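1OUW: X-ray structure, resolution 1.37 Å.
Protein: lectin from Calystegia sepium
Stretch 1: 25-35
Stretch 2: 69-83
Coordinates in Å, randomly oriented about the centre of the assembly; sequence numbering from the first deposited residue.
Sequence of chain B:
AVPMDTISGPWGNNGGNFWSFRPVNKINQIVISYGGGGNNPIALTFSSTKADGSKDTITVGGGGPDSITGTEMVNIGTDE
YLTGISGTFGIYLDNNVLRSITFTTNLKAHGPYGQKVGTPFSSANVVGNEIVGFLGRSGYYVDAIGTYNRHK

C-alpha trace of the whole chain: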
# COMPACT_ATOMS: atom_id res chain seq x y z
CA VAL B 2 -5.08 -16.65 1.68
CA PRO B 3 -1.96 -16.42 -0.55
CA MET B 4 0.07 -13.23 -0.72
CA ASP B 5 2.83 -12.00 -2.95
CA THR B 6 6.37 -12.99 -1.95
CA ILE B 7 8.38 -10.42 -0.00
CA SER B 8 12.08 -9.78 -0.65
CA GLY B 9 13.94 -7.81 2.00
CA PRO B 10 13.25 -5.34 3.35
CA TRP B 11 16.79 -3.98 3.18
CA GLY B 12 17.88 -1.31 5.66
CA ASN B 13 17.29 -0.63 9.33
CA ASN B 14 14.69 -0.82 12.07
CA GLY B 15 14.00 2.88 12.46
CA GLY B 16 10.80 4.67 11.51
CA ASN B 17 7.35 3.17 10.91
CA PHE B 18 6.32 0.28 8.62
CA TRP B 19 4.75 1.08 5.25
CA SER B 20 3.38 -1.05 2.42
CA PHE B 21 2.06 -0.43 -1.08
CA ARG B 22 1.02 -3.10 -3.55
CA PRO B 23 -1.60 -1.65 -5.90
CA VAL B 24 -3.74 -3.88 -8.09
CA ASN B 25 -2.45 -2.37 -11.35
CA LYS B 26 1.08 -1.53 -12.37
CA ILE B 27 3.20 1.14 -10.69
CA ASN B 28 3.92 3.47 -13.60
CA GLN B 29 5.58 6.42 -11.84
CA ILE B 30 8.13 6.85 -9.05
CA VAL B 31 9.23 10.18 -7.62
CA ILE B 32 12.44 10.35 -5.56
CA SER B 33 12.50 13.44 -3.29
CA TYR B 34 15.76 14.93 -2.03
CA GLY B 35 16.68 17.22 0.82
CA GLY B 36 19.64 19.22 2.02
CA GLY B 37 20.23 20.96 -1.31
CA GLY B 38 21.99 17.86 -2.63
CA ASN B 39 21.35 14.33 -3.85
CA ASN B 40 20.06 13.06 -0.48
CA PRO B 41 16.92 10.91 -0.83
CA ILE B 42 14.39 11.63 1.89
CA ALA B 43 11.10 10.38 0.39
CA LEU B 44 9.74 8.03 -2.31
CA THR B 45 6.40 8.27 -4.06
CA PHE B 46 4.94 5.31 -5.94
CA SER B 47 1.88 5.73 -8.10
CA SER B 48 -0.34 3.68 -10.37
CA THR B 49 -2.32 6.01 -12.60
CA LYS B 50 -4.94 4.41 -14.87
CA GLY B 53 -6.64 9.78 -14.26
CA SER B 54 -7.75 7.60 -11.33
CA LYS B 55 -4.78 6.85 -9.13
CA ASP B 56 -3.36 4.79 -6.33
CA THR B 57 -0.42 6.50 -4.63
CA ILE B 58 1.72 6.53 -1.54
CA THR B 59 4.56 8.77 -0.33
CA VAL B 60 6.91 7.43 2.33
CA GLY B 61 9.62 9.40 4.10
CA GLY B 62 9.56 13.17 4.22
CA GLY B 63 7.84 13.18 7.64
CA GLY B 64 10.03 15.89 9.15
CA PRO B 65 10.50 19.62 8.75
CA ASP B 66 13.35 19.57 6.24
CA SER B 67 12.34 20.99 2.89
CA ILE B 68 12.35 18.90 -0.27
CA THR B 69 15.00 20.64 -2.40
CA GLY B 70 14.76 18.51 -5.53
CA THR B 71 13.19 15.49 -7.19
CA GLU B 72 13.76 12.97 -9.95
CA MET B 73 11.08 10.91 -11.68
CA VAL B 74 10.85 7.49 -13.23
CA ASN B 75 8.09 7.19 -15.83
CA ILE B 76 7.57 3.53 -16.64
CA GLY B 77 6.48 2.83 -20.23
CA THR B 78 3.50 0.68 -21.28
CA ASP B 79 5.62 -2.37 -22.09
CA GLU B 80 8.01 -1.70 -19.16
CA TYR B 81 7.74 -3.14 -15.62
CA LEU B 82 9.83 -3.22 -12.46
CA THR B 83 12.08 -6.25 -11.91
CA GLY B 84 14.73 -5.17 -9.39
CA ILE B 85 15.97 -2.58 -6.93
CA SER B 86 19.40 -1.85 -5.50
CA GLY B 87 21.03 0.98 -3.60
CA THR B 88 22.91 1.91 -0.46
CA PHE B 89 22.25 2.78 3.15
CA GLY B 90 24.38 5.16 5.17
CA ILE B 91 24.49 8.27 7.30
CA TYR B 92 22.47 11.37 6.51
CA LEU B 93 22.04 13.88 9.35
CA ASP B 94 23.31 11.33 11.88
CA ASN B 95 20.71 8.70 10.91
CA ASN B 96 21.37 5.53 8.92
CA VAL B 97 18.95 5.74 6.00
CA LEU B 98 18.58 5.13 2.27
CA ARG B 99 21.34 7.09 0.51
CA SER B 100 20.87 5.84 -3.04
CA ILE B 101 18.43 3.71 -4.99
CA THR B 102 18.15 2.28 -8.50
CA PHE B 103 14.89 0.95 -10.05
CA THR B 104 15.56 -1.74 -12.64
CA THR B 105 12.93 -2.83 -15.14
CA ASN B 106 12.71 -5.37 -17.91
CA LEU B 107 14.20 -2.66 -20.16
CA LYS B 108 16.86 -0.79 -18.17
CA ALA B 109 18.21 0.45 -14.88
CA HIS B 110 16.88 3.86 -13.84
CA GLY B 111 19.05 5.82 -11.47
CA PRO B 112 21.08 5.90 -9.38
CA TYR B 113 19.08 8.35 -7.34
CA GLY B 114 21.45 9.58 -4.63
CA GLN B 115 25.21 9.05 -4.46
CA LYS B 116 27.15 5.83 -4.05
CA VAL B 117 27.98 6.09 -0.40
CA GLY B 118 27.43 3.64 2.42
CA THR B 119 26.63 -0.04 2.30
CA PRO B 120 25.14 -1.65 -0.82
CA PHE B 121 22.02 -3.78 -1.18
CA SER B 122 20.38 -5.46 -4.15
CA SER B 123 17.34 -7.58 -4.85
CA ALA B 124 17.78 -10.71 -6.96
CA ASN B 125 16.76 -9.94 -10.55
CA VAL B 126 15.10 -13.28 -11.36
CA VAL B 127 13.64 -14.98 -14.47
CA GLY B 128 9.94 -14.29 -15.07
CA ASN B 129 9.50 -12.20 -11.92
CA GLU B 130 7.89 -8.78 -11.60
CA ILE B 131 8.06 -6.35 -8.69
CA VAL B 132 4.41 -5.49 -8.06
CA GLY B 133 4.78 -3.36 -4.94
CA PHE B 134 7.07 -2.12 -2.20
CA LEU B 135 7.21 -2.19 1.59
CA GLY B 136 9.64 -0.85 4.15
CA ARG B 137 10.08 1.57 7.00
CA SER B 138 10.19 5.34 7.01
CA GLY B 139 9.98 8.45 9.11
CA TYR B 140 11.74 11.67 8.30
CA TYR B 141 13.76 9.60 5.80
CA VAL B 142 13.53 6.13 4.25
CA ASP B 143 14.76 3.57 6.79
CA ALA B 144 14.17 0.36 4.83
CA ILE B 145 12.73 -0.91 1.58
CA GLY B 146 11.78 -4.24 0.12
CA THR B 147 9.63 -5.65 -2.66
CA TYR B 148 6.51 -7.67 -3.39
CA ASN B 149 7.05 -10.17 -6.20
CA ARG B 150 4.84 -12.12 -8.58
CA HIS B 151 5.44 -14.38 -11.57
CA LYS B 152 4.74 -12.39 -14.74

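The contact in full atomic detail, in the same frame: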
# COMPACT_ATOMS: atom_id res chain seq x y z
N ASN B 25 -3.04 -2.57 -10.02
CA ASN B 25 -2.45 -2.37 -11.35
C ASN B 25 -1.02 -1.90 -11.21
O ASN B 25 -0.49 -1.77 -10.11
CB ASN B 25 -3.31 -1.41 -12.15
CG ASN B 25 -4.74 -1.91 -12.30
OD1 ASN B 25 -4.98 -2.91 -12.96
ND2 ASN B 25 -5.68 -1.24 -11.66
N LYS B 26 -0.35 -1.77 -12.35
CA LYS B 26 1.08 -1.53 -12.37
C LYS B 26 1.48 -0.15 -11.83
O LYS B 26 0.88 0.89 -12.17
CB LYS B 26 1.57 -1.66 -13.81
CG LYS B 26 3.07 -1.78 -13.94
CD LYS B 26 3.52 -1.80 -15.40
CE LYS B 26 3.54 -0.43 -15.97
NZ LYS B 26 3.82 -0.41 -17.46
N ILE B 27 2.54 -0.11 -11.05
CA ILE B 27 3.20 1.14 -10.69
C ILE B 27 3.86 1.68 -11.95
O ILE B 27 4.74 1.06 -12.55
CB ILE B 27 4.24 0.90 -9.57
CG1 ILE B 27 3.51 0.56 -8.26
CG2 ILE B 27 5.12 2.14 -9.38
CD1 ILE B 27 4.36 -0.03 -7.12
N ASN B 28 3.42 2.86 -12.36
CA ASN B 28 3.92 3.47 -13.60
C ASN B 28 4.68 4.79 -13.37
O ASN B 28 5.22 5.35 -14.31
CB ASN B 28 2.83 3.56 -14.70
CG ASN B 28 1.59 4.31 -14.29
OD1 ASN B 28 1.40 4.70 -13.15
ND2 ASN B 28 0.71 4.51 -15.27
N GLN B 29 4.76 5.26 -12.14
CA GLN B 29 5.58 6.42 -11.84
C GLN B 29 6.18 6.32 -10.45
O GLN B 29 5.52 5.87 -9.53
CB GLN B 29 4.78 7.71 -11.93
CG GLN B 29 5.62 8.93 -11.81
CD GLN B 29 4.82 10.18 -11.97
OE1 GLN B 29 4.11 10.59 -11.04
NE2 GLN B 29 4.87 10.76 -13.16
N ILE B 30 7.43 6.75 -10.33
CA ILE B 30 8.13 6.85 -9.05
C ILE B 30 8.73 8.23 -8.98
O ILE B 30 9.34 8.67 -9.94
CB ILE B 30 9.25 5.80 -8.90
CG1 ILE B 30 8.70 4.39 -9.14
CG2 ILE B 30 9.90 5.92 -7.52
CD1 ILE B 30 9.78 3.32 -9.24
N VAL B 31 8.56 8.90 -7.85
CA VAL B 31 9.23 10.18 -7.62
C VAL B 31 10.17 10.04 -6.44
O VAL B 31 9.77 9.59 -5.37
CB VAL B 31 8.25 11.33 -7.37
CG1 VAL B 31 8.98 12.68 -7.17
CG2 VAL B 31 7.25 11.42 -8.52
N ILE B 32 11.43 10.38 -6.64
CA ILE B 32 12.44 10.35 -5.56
C ILE B 32 12.63 11.80 -5.12
O ILE B 32 12.97 12.65 -5.93
CB ILE B 32 13.78 9.79 -6.04
CG1 ILE B 32 13.62 8.39 -6.63
CG2 ILE B 32 14.78 9.77 -4.87
CD1 ILE B 32 13.34 8.36 -8.09
N SER B 33 12.40 12.07 -3.84
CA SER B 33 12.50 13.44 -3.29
C SER B 33 13.77 13.56 -2.49
O SER B 33 14.09 12.66 -1.72
CB SER B 33 11.32 13.74 -2.36
OG SER B 33 10.10 13.79 -3.08
N TYR B 34 14.46 14.69 -2.66
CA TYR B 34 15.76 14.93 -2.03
C TYR B 34 15.65 16.07 -1.06
O TYR B 34 14.81 16.94 -1.23
CB TYR B 34 16.80 15.29 -3.08
CG TYR B 34 17.01 14.26 -4.15
CD1 TYR B 34 17.77 13.13 -3.89
CD2 TYR B 34 16.48 14.41 -5.42
CE1 TYR B 34 17.99 12.17 -4.86
CE2 TYR B 34 16.67 13.43 -6.40
CZ TYR B 34 17.44 12.33 -6.10
OH TYR B 34 17.69 11.36 -7.06
N GLY B 35 16.55 16.09 -0.10
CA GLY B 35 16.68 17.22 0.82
C GLY B 35 18.11 17.69 0.92
O GLY B 35 19.02 17.12 0.32
N THR B 69 14.23 19.71 -1.59
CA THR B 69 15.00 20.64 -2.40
C THR B 69 15.20 20.18 -3.83
O THR B 69 15.77 20.91 -4.65
CB THR B 69 16.39 20.87 -1.75
OG1 THR B 69 17.02 19.62 -1.49
CG2 THR B 69 16.25 21.53 -0.37
N GLY B 70 14.74 18.97 -4.15
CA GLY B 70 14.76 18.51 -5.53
C GLY B 70 14.05 17.18 -5.67
O GLY B 70 13.79 16.52 -4.68
N THR B 71 13.73 16.82 -6.90
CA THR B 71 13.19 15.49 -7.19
C THR B 71 13.71 14.96 -8.53
O THR B 71 14.15 15.72 -9.41
CB THR B 71 11.66 15.50 -7.26
OG1 THR B 71 11.24 16.37 -8.31
CG2 THR B 71 11.00 16.07 -5.99
N GLU B 72 13.60 13.65 -8.67
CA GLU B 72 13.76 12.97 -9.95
C GLU B 72 12.60 11.99 -10.12
O GLU B 72 11.99 11.56 -9.15
CB GLU B 72 15.11 12.27 -10.02
CG GLU B 72 16.27 13.21 -10.23
CD GLU B 72 17.62 12.51 -10.31
OE1 GLU B 72 18.17 12.14 -9.26
OE2 GLU B 72 18.13 12.30 -11.43
N MET B 73 12.28 11.68 -11.36
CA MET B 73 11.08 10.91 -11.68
C MET B 73 11.42 9.78 -12.62
O MET B 73 12.18 9.95 -13.57
CB MET B 73 10.04 11.82 -12.34
CG MET B 73 8.72 11.16 -12.74
SD MET B 73 7.66 12.34 -13.62
CE MET B 73 7.48 13.69 -12.38
N VAL B 74 10.83 8.63 -12.34
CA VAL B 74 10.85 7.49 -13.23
C VAL B 74 9.44 7.34 -13.81
O VAL B 74 8.48 7.11 -13.07
CB VAL B 74 11.23 6.18 -12.48
CG1 VAL B 74 11.39 5.04 -13.48
CG2 VAL B 74 12.49 6.35 -11.62
N ASN B 75 9.33 7.43 -15.13
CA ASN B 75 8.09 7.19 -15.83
C ASN B 75 8.24 5.86 -16.57
O ASN B 75 9.04 5.73 -17.50
CB ASN B 75 7.79 8.33 -16.81
CG ASN B 75 7.26 9.58 -16.11
OD1 ASN B 75 6.31 9.51 -15.34
ND2 ASN B 75 7.86 10.73 -16.41
N ILE B 76 7.47 4.88 -16.13
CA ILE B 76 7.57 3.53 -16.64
C ILE B 76 6.65 3.40 -17.86
O ILE B 76 5.47 3.73 -17.78
CB ILE B 76 7.25 2.55 -15.49
CG1 ILE B 76 8.31 2.71 -14.37
CG2 ILE B 76 7.26 1.10 -15.97
CD1 ILE B 76 8.09 1.90 -13.12
N GLY B 77 7.21 2.97 -18.98
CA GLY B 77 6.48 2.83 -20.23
C GLY B 77 5.46 1.69 -20.24
O GLY B 77 5.49 0.81 -19.40
N THR B 78 4.58 1.68 -21.23
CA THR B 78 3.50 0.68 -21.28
C THR B 78 3.98 -0.77 -21.28
O THR B 78 3.37 -1.63 -20.64
CB THR B 78 2.61 0.90 -22.51
OG1 THR B 78 2.04 2.21 -22.45
CG2 THR B 78 1.42 -0.05 -22.45
N ASP B 79 5.06 -1.03 -22.01
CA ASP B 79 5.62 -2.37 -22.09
C ASP B 79 6.79 -2.57 -21.10
O ASP B 79 7.51 -3.56 -21.19
CB ASP B 79 6.06 -2.69 -23.52
CG ASP B 79 4.90 -2.79 -24.50
OD1 ASP B 79 3.72 -2.95 -24.07
OD2 ASP B 79 5.08 -2.72 -25.71
N GLU B 80 6.93 -1.66 -20.15
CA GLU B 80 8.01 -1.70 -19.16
C GLU B 80 7.43 -2.06 -17.78
O GLU B 80 6.32 -1.65 -17.44
CB GLU B 80 8.68 -0.32 -19.08
CG GLU B 80 9.98 -0.31 -18.32
CD GLU B 80 10.72 0.99 -18.36
OE1 GLU B 80 10.14 2.02 -18.76
OE2 GLU B 80 11.90 1.00 -17.98
N TYR B 81 8.17 -2.84 -16.98
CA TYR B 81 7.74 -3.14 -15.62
C TYR B 81 8.95 -3.35 -14.74
O TYR B 81 9.99 -3.80 -15.19
CB TYR B 81 6.81 -4.37 -15.62
CG TYR B 81 7.41 -5.64 -16.17
CD1 TYR B 81 7.29 -5.98 -17.52
CD2 TYR B 81 8.07 -6.52 -15.35
CE1 TYR B 81 7.85 -7.17 -18.00
CE2 TYR B 81 8.60 -7.70 -15.81
CZ TYR B 81 8.51 -8.01 -17.13
OH TYR B 81 9.06 -9.20 -17.56
N LEU B 82 8.78 -3.03 -13.47
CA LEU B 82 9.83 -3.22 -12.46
C LEU B 82 10.22 -4.68 -12.25
O LEU B 82 9.36 -5.56 -12.16
CB LEU B 82 9.35 -2.62 -11.14
CG LEU B 82 9.20 -1.12 -11.14
CD1 LEU B 82 8.21 -0.67 -10.06
CD2 LEU B 82 10.56 -0.45 -10.94
N THR B 83 11.52 -4.92 -12.15
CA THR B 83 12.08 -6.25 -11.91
C THR B 83 13.10 -6.29 -10.79
O THR B 83 13.35 -7.38 -10.24
CB THR B 83 12.74 -6.81 -13.18
OG1 THR B 83 13.73 -5.88 -13.65
CG2 THR B 83 11.73 -6.94 -14.31
O HOH W 1 3.16 2.29 -17.94
O HOH W 2 1.32 -1.03 -18.36
O HOH W 3 6.29 -1.47 -13.01
O HOH W 4 4.20 7.95 -15.68
O HOH W 5 4.20 5.96 -17.39

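Antiparallel strands are joined by a repeating backbone ladder, and their side chains then adapt to the two faces this creates; two stretches of the Calystegia sepium lectin illustrate the principle, burying 967 Å² between them. The ladder runs through alternate residues. Ile30 N donates to Val74 O (3.0 Å) and Val74 N returns the bond to Ile30 O (2.8 Å); Ile32 and Glu72 repeat the exchange, with Ile32 N to Glu72 O at 2.8 Å and Glu72 N to Ile32 O at 3.0 Å. Tyr34 N to Gly70 O (2.8 Å) and Thr69 N to Tyr34 O (2.9 Å) extend it at one end, Ile76 N to Asn28 O (2.9 Å) at the other. Between these pairs, CA-H...O contacts such as Thr71 CA to Ile32 O (3.1 Å) fill the gaps.

Apolar packing occupies the face bearing Ile30, Ile32 and Val74. Branched side chains suit this buried layer: Ile30 CB lies 4.1 Å from Val74 CB, Ile32 CD1 lies 4.2 Å from Val74 CG2, and Ile30 CD1 reaches Leu82 CD2 at 4.2 Å, past the turn.

Polar side chains add hydrogen bonds on both faces. On the face shared by Val31 and Met73, the extended Gln29 turns its amide so that NE2 donates to Asn75 OD1 (2.9 Å). On the other face, the buried Tyr34 (chi1 m) carries its hydroxyl along the strand to Glu72, where OH donates to OE1 in a very short bond of 2.4 Å.

Charge meets carbonyls at the turn. Lys26 points toward the second stretch, and its long chain delivers NZ to Gly77 O and Glu80 O, both at 2.8 Å. Water 1 links NZ to Ile76 O, while water 3 bridges Ile27 O and Leu82 N.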